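PDB 5IM3: ribonucleoside-diphosphate reductase from Pseudomonas aeruginosa, which probably catalyses the reduction of ribonucleoside diphosphates to deoxyribonucleotides for DNA synthesis, with thioredoxin as reductant, and binds dATP as an allosteric effector. Local coordinates for residues D514-A519 with P568-S573; G661-Q666 with A773-I778; I674-D679 with I785-Q790. All blocks are in the same frame, centred on the assembly; numbering follows the deposited sequence.

Contact 1 of 3, residues D514-A519 with P568-S573; sequences DLYGKA and PCNLRS
Tyr-516 holds its CG between the backbone N and the carbonyl carbon (chi1 56°), and this stands the phenol ring up against Asn-570 and Leu-571. Leu-571 CG is anti to its own carbonyl carbon, beside the backbone N; with CD1 in turn anti to CA, the CD2 branch reaches the ring edge. The two residues of the helix end then meet the tyrosine in different ways. Asn-570 CB lies over one face. It sits 3.7 Å from the Tyr-516 ring centroid and 16° off the ring normal, a CH-pi contact. The closest pair is Asn-570 CB to Tyr-516 CG at 3.5 Å, the methylene being shifted from the ring centre toward Tyr-516 CG. The Asn-570 amide runs on nearly parallel to the ring, 17° from its plane, but passes out over the CD2-CE2 rim, with OD1 3.9 Å from Tyr-516 CD2. Leu-571 comes instead at the edge. Its CD2 lies in the ring plane, 3.7 Å from Tyr-516 CE1. The other methyl branch reaches the backbone of the next residue, with Leu-571 CD1 4.3 Å from Gly-517 CA. The chain turns there with a positive phi, which glycine adopts easily.

No hydrogen bond crosses between the two segments. Tyr-516 OH bonds to Gln-576 OE1. Asn-570 OD1 accepts from Val-581 N and its ND2 donates to Lys-566 O, two bonds that hold the amide in its rotation beside the ring. Gly-517 N bonds to Asp-567 OD1 and Leu-515 O to Lys-566 NZ.

This is an aromatic residue covered by the C-terminal end of a short helix: the loop leading into helix 517-532 packs on helix 566-571, which follows strand 562-565 in the ribonucleotide reductase barrel domain.

Contact 2 of 3, residues G661-Q666 with A773-I778; sequences GIMGFQ and ATIANI
Met-663 SD is the centre of the first shell. It rests on the helix backbone at Ala-776, 3.8 Å from Ala-776 CA, and touches Ala-776 CB at 4.1 Å. Beside this, Ile-775 CG1 comes within 3.9 Å of Met-663 SD. The terminal methyl goes a little further, and Met-663 CE ends 3.8 Å from Ile-775 O. Met-663 therefore meets both backbone and side chains of two successive helix residues. The contact is apolar, and no hydrogen bond crosses it. All three residues are buried.

The reach of Met-663 comes from its chain. CG lies between the backbone N and the carbonyl carbon (chi1 56°), and the rest is extended out to CE. The small Ala-776 side chain probably lets the sulfur approach the helix backbone.

The next shell holds both partners in place. Met-663 is bonded through its backbone to Ile-607 and Leu-609 of the neighbouring strand and the residue after it. Gly-664 follows with positive phi as the N-cap of helix 665-672, and its backbone bonds to Ser-782. Ile-775 also touches Leu-360 of helix 357-362.

This is the end of a barrel strand, 659-663, turning into its helix, with helix 773-779 packed on the side chain of the last strand residue. It belongs to the ten-stranded alpha-beta barrel of ribonucleotide reductase.

Contact 3 of 3, residues I674-D679 with I785-Q790; sequences IPYGSD and IEPTYQ
Tyr-676 points its ring across to the chain at Ile-785 to Pro-787 and meets it in two ways. The hydroxyl end forms the hydrogen bond. Tyr-676 OH donates to Ile-785 O at 2.9 Å. The C=O...donor angle is 146°. The Ile-785 oxygen lies at the ring edge, in the ring plane, 3.6 Å from Tyr-676 CE2. The same side of the ring carries the apolar contact. Pro-787 crosses it obliquely, its CB 3.6 Å from Tyr-676 CD2. Its CD is 4.0 Å from Tyr-676 CE2, so the proline lies along the CD2-CE2 side. Tyr-676 chi1 is -146°, off the usual staggered positions, which is consistent with the ring being held by the OH bond and the proline. The Ile-785 side chain plays a small part; the carbonyl does the bonding.

The backbone behind the tyrosine is tightly turned. Gly-677 is the centre of an inverse gamma turn. Ser-678 OG donates to Pro-675 O at 2.6 Å, which closes the loop around Tyr-676 and Gly-677. Ser-678 is also the N-cap of helix 679-707, its OG weakly accepting from Ala-681 N.

The contact is buried and joins two loops. One runs from helix 665-672 to helix 679-707, the other from helix 773-779 to strand 792-795. Tyr-676 also packs on Leu-669 of helix 665-672, and Ile-859 and Arg-866 of helix 856-866 cover it as well.

Overall arrangement
Along the chain, contact 1 comes first. It closes a loop of 48 residues, mostly helix, joins the chain entering helix 517-532 to helix 566-571, and is complete before the others open. Contacts 2 and 3 then cross: 661-666, 674-679, 773-778 and 785-790 follow in that order. Each closes a long loop, of 106 and 105 residues, largely shared. They also touch. Gln-666 OE1 probably bonds to Thr-788 N, and Phe-665 meets the Tyr-676 ring. Their centres are about 14 Å apart, whereas contact 1 is centred about 31 and 32 Å from them. Together they tie strand 659-663 and the loop after helix 665-672 to helix 773-779 and the loop beyond it.

Contact 1 of 3, residues D514-A519 with P568-S573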
loop_
_atom_site.group_PDB
_atom_site.type_symbol
_atom_site.label_atom_id
_atom_site.label_comp_id
_atom_site.label_asym_id
_atom_site.label_seq_id
_atom_site.Cartn_x
_atom_site.Cartn_y
_atom_site.Cartn_z
ATOM N N ASP A 514 -15.196 32.293 28.915
ATOM C CA ASP A 514 -15.238 32.413 30.369
ATOM C C ASP A 514 -16.363 31.607 31.005
ATOM O O ASP A 514 -16.310 31.346 32.211
ATOM C CB ASP A 514 -15.382 33.883 30.779
ATOM C CG ASP A 514 -14.086 34.656 30.654
ATOM O OD1 ASP A 514 -13.013 34.025 30.578
ATOM O OD2 ASP A 514 -14.137 35.901 30.643
ATOM N N LEU A 515 -17.379 31.223 30.241
ATOM C CA LEU A 515 -18.439 30.386 30.780
ATOM C C LEU A 515 -18.002 28.921 30.807
ATOM O O LEU A 515 -17.075 28.505 30.106
ATOM C CB LEU A 515 -19.718 30.539 29.957
ATOM C CG LEU A 515 -20.392 31.916 29.952
ATOM C CD1 LEU A 515 -21.553 31.927 28.964
ATOM C CD2 LEU A 515 -20.870 32.311 31.338
ATOM N N TYR A 516 -18.686 28.135 31.635
ATOM C CA TYR A 516 -18.412 26.707 31.741
ATOM C C TYR A 516 -19.631 26.020 32.336
ATOM O O TYR A 516 -20.531 26.666 32.879
ATOM C CB TYR A 516 -17.160 26.437 32.587
ATOM C CG TYR A 516 -17.210 27.028 33.981
ATOM C CD1 TYR A 516 -17.785 26.326 35.035
ATOM C CD2 TYR A 516 -16.674 28.282 34.244
ATOM C CE1 TYR A 516 -17.828 26.859 36.311
ATOM C CE2 TYR A 516 -16.712 28.825 35.516
ATOM C CZ TYR A 516 -17.290 28.109 36.546
ATOM O OH TYR A 516 -17.330 28.644 37.814
ATOM N N GLY A 517 -19.651 24.690 32.223
ATOM C CA GLY A 517 -20.740 23.908 32.775
ATOM C C GLY A 517 -22.055 24.168 32.059
ATOM O O GLY A 517 -22.103 24.417 30.852
ATOM N N LYS A 518 -23.146 24.106 32.828
ATOM C CA LYS A 518 -24.472 24.347 32.265
ATOM C C LYS A 518 -24.564 25.728 31.631
ATOM O O LYS A 518 -25.173 25.893 30.566
ATOM C CB LYS A 518 -25.538 24.197 33.348
ATOM C CG LYS A 518 -26.015 22.775 33.572
ATOM C CD LYS A 518 -27.281 22.751 34.413
ATOM C CE LYS A 518 -27.924 21.375 34.406
ATOM N NZ LYS A 518 -26.998 20.328 34.909
ATOM N N ALA A 519 -23.977 26.736 32.278
ATOM C CA ALA A 519 -24.025 28.090 31.737
ATOM C C ALA A 519 -23.453 28.140 30.325
ATOM O O ALA A 519 -24.016 28.797 29.443
ATOM C CB ALA A 519 -23.272 29.047 32.659
ATOM N N PRO A 568 -14.374 20.148 33.859
ATOM C CA PRO A 568 -13.910 19.649 35.164
ATOM C C PRO A 568 -12.837 20.529 35.790
ATOM O O PRO A 568 -12.801 20.660 37.019
ATOM C CB PRO A 568 -13.390 18.235 34.849
ATOM C CG PRO A 568 -13.239 18.176 33.375
ATOM C CD PRO A 568 -14.256 19.120 32.810
ATOM N N CYS A 569 -11.969 21.149 34.984
ATOM C CA CYS A 569 -10.978 22.069 35.539
ATOM C C CYS A 569 -11.632 23.281 36.189
ATOM O O CYS A 569 -11.087 23.837 37.148
ATOM C CB CYS A 569 -10.010 22.536 34.451
ATOM S SG CYS A 569 -8.901 21.270 33.812
ATOM N N ASN A 570 -12.786 23.714 35.682
ATOM C CA ASN A 570 -13.431 24.914 36.205
ATOM C C ASN A 570 -14.450 24.600 37.291
ATOM O O ASN A 570 -14.495 25.293 38.313
ATOM C CB ASN A 570 -14.114 25.691 35.073
ATOM C CG ASN A 570 -13.173 26.648 34.371
ATOM O OD1 ASN A 570 -12.911 27.746 34.860
ATOM N ND2 ASN A 570 -12.663 26.239 33.216
ATOM N N LEU A 571 -15.272 23.568 37.088
ATOM C CA LEU A 571 -16.295 23.228 38.071
ATOM C C LEU A 571 -15.684 22.760 39.384
ATOM O O LEU A 571 -16.305 22.913 40.441
ATOM C CB LEU A 571 -17.220 22.150 37.505
ATOM C CG LEU A 571 -18.163 22.621 36.396
ATOM C CD1 LEU A 571 -18.777 21.443 35.667
ATOM C CD2 LEU A 571 -19.251 23.505 36.979
ATOM N N ARG A 572 -14.479 22.197 39.344
ATOM C CA ARG A 572 -13.813 21.709 40.542
ATOM C C ARG A 572 -12.738 22.661 41.047
ATOM O O ARG A 572 -12.101 22.372 42.064
ATOM C CB ARG A 572 -13.200 20.332 40.278
ATOM C CG ARG A 572 -14.201 19.310 39.756
ATOM C CD ARG A 572 -13.617 17.906 39.760
ATOM N NE ARG A 572 -13.177 17.509 41.091
ATOM C CZ ARG A 572 -12.457 16.425 41.354
ATOM N NH1 ARG A 572 -12.090 15.617 40.370
ATOM N NH2 ARG A 572 -12.106 16.148 42.605
ATOM N N SER A 573 -12.525 23.782 40.367
ATOM C CA SER A 573 -11.545 24.755 40.828
ATOM C C SER A 573 -12.042 25.406 42.116
ATOM O O SER A 573 -13.191 25.861 42.168
ATOM C CB SER A 573 -11.302 25.816 39.759
ATOM O OG SER A 573 -10.419 26.820 40.227
#

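Contact 2 of 3, residues G661-Q666 with A773-I778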
loop_
_atom_site.group_PDB
_atom_site.type_symbol
_atom_site.label_atom_id
_atom_site.label_comp_id
_atom_site.label_asym_id
_atom_site.label_seq_id
_atom_site.Cartn_x
_atom_site.Cartn_y
_atom_site.Cartn_z
ATOM N N GLY A 661 2.985 17.083 44.743
ATOM C CA GLY A 661 2.778 15.869 43.998
ATOM C C GLY A 661 3.379 14.655 44.675
ATOM O O GLY A 661 3.702 14.665 45.872
ATOM N N ILE A 662 3.534 13.582 43.892
ATOM C CA ILE A 662 4.094 12.327 44.375
ATOM C C ILE A 662 5.044 11.757 43.331
ATOM O O ILE A 662 4.970 12.077 42.141
ATOM C CB ILE A 662 2.997 11.289 44.705
ATOM C CG1 ILE A 662 2.098 11.055 43.485
ATOM C CG2 ILE A 662 2.177 11.751 45.904
ATOM C CD1 ILE A 662 1.154 9.874 43.633
ATOM N N MET A 663 5.941 10.890 43.796
ATOM C CA MET A 663 6.811 10.124 42.916
ATOM C C MET A 663 7.161 8.810 43.598
ATOM O O MET A 663 6.928 8.622 44.795
ATOM C CB MET A 663 8.076 10.910 42.538
ATOM C CG MET A 663 8.899 11.411 43.712
ATOM S SD MET A 663 10.419 12.219 43.165
ATOM C CE MET A 663 11.114 12.733 44.730
ATOM N N GLY A 664 7.722 7.892 42.812
ATOM C CA GLY A 664 7.996 6.557 43.301
ATOM C C GLY A 664 6.780 5.667 43.393
ATOM O O GLY A 664 6.807 4.674 44.125
ATOM N N PHE A 665 5.710 5.988 42.661
ATOM C CA PHE A 665 4.480 5.205 42.754
ATOM C C PHE A 665 4.701 3.780 42.264
ATOM O O PHE A 665 4.324 2.813 42.935
ATOM C CB PHE A 665 3.367 5.881 41.955
ATOM C CG PHE A 665 2.032 5.205 42.087
ATOM C CD1 PHE A 665 1.184 5.515 43.138
ATOM C CD2 PHE A 665 1.629 4.251 41.167
ATOM C CE1 PHE A 665 -0.042 4.892 43.265
ATOM C CE2 PHE A 665 0.405 3.623 41.290
ATOM C CZ PHE A 665 -0.432 3.947 42.340
ATOM N N GLN A 666 5.310 3.630 41.087
ATOM C CA GLN A 666 5.570 2.295 40.560
ATOM C C GLN A 666 6.454 1.501 41.512
ATOM O O GLN A 666 6.202 0.318 41.767
ATOM C CB GLN A 666 6.213 2.399 39.175
ATOM C CG GLN A 666 6.734 1.085 38.599
ATOM C CD GLN A 666 5.627 0.130 38.197
ATOM O OE1 GLN A 666 5.282 0.025 37.021
ATOM N NE2 GLN A 666 5.068 -0.575 39.171
ATOM N N ALA A 773 11.207 14.114 36.401
ATOM C CA ALA A 773 12.370 13.522 35.746
ATOM C C ALA A 773 13.620 13.612 36.616
ATOM O O ALA A 773 14.190 12.592 37.023
ATOM C CB ALA A 773 12.604 14.211 34.400
ATOM N N THR A 774 14.060 14.833 36.917
ATOM C CA THR A 774 15.336 15.008 37.603
ATOM C C THR A 774 15.257 14.556 39.058
ATOM O O THR A 774 16.129 13.819 39.534
ATOM C CB THR A 774 15.781 16.467 37.512
ATOM O OG1 THR A 774 15.901 16.844 36.137
ATOM C CG2 THR A 774 17.124 16.666 38.204
ATOM N N ILE A 775 14.218 14.983 39.785
ATOM C CA ILE A 775 14.189 14.755 41.227
ATOM C C ILE A 775 13.920 13.294 41.574
ATOM O O ILE A 775 14.293 12.845 42.664
ATOM C CB ILE A 775 13.157 15.678 41.909
ATOM C CG1 ILE A 775 11.745 15.419 41.382
ATOM C CG2 ILE A 775 13.548 17.141 41.709
ATOM C CD1 ILE A 775 10.679 16.257 42.072
ATOM N N ALA A 776 13.277 12.536 40.685
ATOM C CA ALA A 776 13.190 11.094 40.882
ATOM C C ALA A 776 14.555 10.439 40.703
ATOM O O ALA A 776 14.922 9.536 41.461
ATOM C CB ALA A 776 12.169 10.487 39.918
ATOM N N ASN A 777 15.322 10.890 39.707
ATOM C CA ASN A 777 16.687 10.402 39.541
ATOM C C ASN A 777 17.557 10.781 40.732
ATOM O O ASN A 777 18.420 10.002 41.152
ATOM C CB ASN A 777 17.292 10.957 38.252
ATOM C CG ASN A 777 16.679 10.350 37.009
ATOM O OD1 ASN A 777 15.665 9.651 37.076
ATOM N ND2 ASN A 777 17.291 10.612 35.863
ATOM N N ILE A 778 17.359 11.984 41.280
ATOM C CA ILE A 778 18.146 12.402 42.436
ATOM C C ILE A 778 17.863 11.490 43.622
ATOM O O ILE A 778 18.779 11.085 44.345
ATOM C CB ILE A 778 17.864 13.879 42.773
ATOM C CG1 ILE A 778 18.363 14.785 41.644
ATOM C CG2 ILE A 778 18.529 14.270 44.094
ATOM C CD1 ILE A 778 17.941 16.231 41.784
#

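Contact 3 of 3, residues I674-D679 with I785-Q790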
loop_
_atom_site.group_PDB
_atom_site.type_symbol
_atom_site.label_atom_id
_atom_site.label_comp_id
_atom_site.label_asym_id
_atom_site.label_seq_id
_atom_site.Cartn_x
_atom_site.Cartn_y
_atom_site.Cartn_z
ATOM N N ILE A 674 2.263 -5.472 44.171
ATOM C CA ILE A 674 1.020 -5.193 43.458
ATOM C C ILE A 674 1.373 -4.909 42.002
ATOM O O ILE A 674 2.147 -3.975 41.739
ATOM C CB ILE A 674 0.264 -4.004 44.069
ATOM C CG1 ILE A 674 -0.065 -4.266 45.541
ATOM C CG2 ILE A 674 -1.012 -3.733 43.274
ATOM C CD1 ILE A 674 -0.737 -3.086 46.231
ATOM N N PRO A 675 0.850 -5.670 41.040
ATOM C CA PRO A 675 1.044 -5.292 39.637
ATOM C C PRO A 675 0.209 -4.070 39.299
ATOM O O PRO A 675 -0.901 -3.896 39.807
ATOM C CB PRO A 675 0.577 -6.530 38.862
ATOM C CG PRO A 675 -0.378 -7.209 39.778
ATOM C CD PRO A 675 0.121 -6.945 41.171
ATOM N N TYR A 676 0.758 -3.211 38.440
ATOM C CA TYR A 676 0.042 -1.991 38.096
ATOM C C TYR A 676 -1.299 -2.306 37.447
ATOM O O TYR A 676 -2.270 -1.566 37.639
ATOM C CB TYR A 676 0.897 -1.115 37.175
ATOM C CG TYR A 676 0.697 0.375 37.385
ATOM C CD1 TYR A 676 -0.511 0.880 37.849
ATOM C CD2 TYR A 676 1.722 1.276 37.124
ATOM C CE1 TYR A 676 -0.694 2.236 38.045
ATOM C CE2 TYR A 676 1.548 2.636 37.315
ATOM C CZ TYR A 676 0.337 3.110 37.776
ATOM O OH TYR A 676 0.149 4.457 37.971
ATOM N N GLY A 677 -1.383 -3.405 36.703
ATOM C CA GLY A 677 -2.629 -3.793 36.074
ATOM C C GLY A 677 -3.483 -4.697 36.941
ATOM O O GLY A 677 -3.650 -5.882 36.638
ATOM N N SER A 678 -4.041 -4.145 38.017
ATOM C CA SER A 678 -4.832 -4.936 38.950
ATOM C C SER A 678 -5.736 -4.011 39.746
ATOM O O SER A 678 -5.482 -2.808 39.860
ATOM C CB SER A 678 -3.939 -5.746 39.896
ATOM O OG SER A 678 -3.169 -4.884 40.718
ATOM N N ASP A 679 -6.804 -4.594 40.297
ATOM C CA ASP A 679 -7.678 -3.842 41.187
ATOM C C ASP A 679 -6.935 -3.390 42.437
ATOM O O ASP A 679 -7.299 -2.374 43.043
ATOM C CB ASP A 679 -8.895 -4.688 41.566
ATOM C CG ASP A 679 -9.825 -4.933 40.392
ATOM O OD1 ASP A 679 -9.424 -4.646 39.244
ATOM O OD2 ASP A 679 -10.956 -5.417 40.616
ATOM N N ILE A 785 3.854 9.034 38.589
ATOM C CA ILE A 785 2.893 7.938 38.552
ATOM C C ILE A 785 3.132 7.035 37.352
ATOM O O ILE A 785 2.281 6.199 37.028
ATOM C CB ILE A 785 1.446 8.462 38.557
ATOM C CG1 ILE A 785 1.263 9.539 37.480
ATOM C CG2 ILE A 785 1.082 9.000 39.930
ATOM C CD1 ILE A 785 -0.150 10.078 37.370
ATOM N N GLU A 786 4.272 7.179 36.684
ATOM C CA GLU A 786 4.516 6.440 35.457
ATOM C C GLU A 786 4.757 4.962 35.760
ATOM O O GLU A 786 5.469 4.630 36.714
ATOM C CB GLU A 786 5.733 7.008 34.725
ATOM C CG GLU A 786 5.588 8.458 34.280
ATOM C CD GLU A 786 4.797 8.600 32.996
ATOM O OE1 GLU A 786 4.749 7.624 32.217
ATOM O OE2 GLU A 786 4.220 9.686 32.765
ATOM N N PRO A 787 4.190 4.053 34.972
ATOM C CA PRO A 787 4.680 2.675 34.993
ATOM C C PRO A 787 6.074 2.618 34.395
ATOM O O PRO A 787 6.444 3.440 33.557
ATOM C CB PRO A 787 3.664 1.919 34.130
ATOM C CG PRO A 787 3.124 2.960 33.204
ATOM C CD PRO A 787 3.091 4.230 34.004
ATOM N N THR A 788 6.859 1.649 34.852
ATOM C CA THR A 788 8.204 1.472 34.322
ATOM C C THR A 788 8.160 1.396 32.803
ATOM O O THR A 788 7.441 0.570 32.234
ATOM C CB THR A 788 8.832 0.201 34.903
ATOM O OG1 THR A 788 8.845 0.286 36.332
ATOM C CG2 THR A 788 10.261 0.014 34.395
ATOM N N TYR A 789 8.922 2.271 32.145
ATOM C CA TYR A 789 8.957 2.254 30.687
ATOM C C TYR A 789 9.689 1.019 30.168
ATOM O O TYR A 789 9.283 0.428 29.161
ATOM C CB TYR A 789 9.606 3.533 30.157
ATOM C CG TYR A 789 9.468 3.698 28.661
ATOM C CD1 TYR A 789 8.259 4.082 28.095
ATOM C CD2 TYR A 789 10.543 3.466 27.814
ATOM C CE1 TYR A 789 8.123 4.232 26.730
ATOM C CE2 TYR A 789 10.418 3.614 26.446
ATOM C CZ TYR A 789 9.204 3.998 25.909
ATOM O OH TYR A 789 9.064 4.147 24.547
ATOM N N GLN A 790 10.763 0.612 30.841
ATOM C CA GLN A 790 11.437 -0.636 30.511
ATOM C C GLN A 790 12.311 -1.047 31.688
ATOM O O GLN A 790 13.000 -0.212 32.278
ATOM C CB GLN A 790 12.276 -0.505 29.236
ATOM C CG GLN A 790 13.198 0.697 29.219
ATOM C CD GLN A 790 13.912 0.859 27.892
ATOM O OE1 GLN A 790 13.858 -0.022 27.031
ATOM N NE2 GLN A 790 14.581 1.993 27.716
#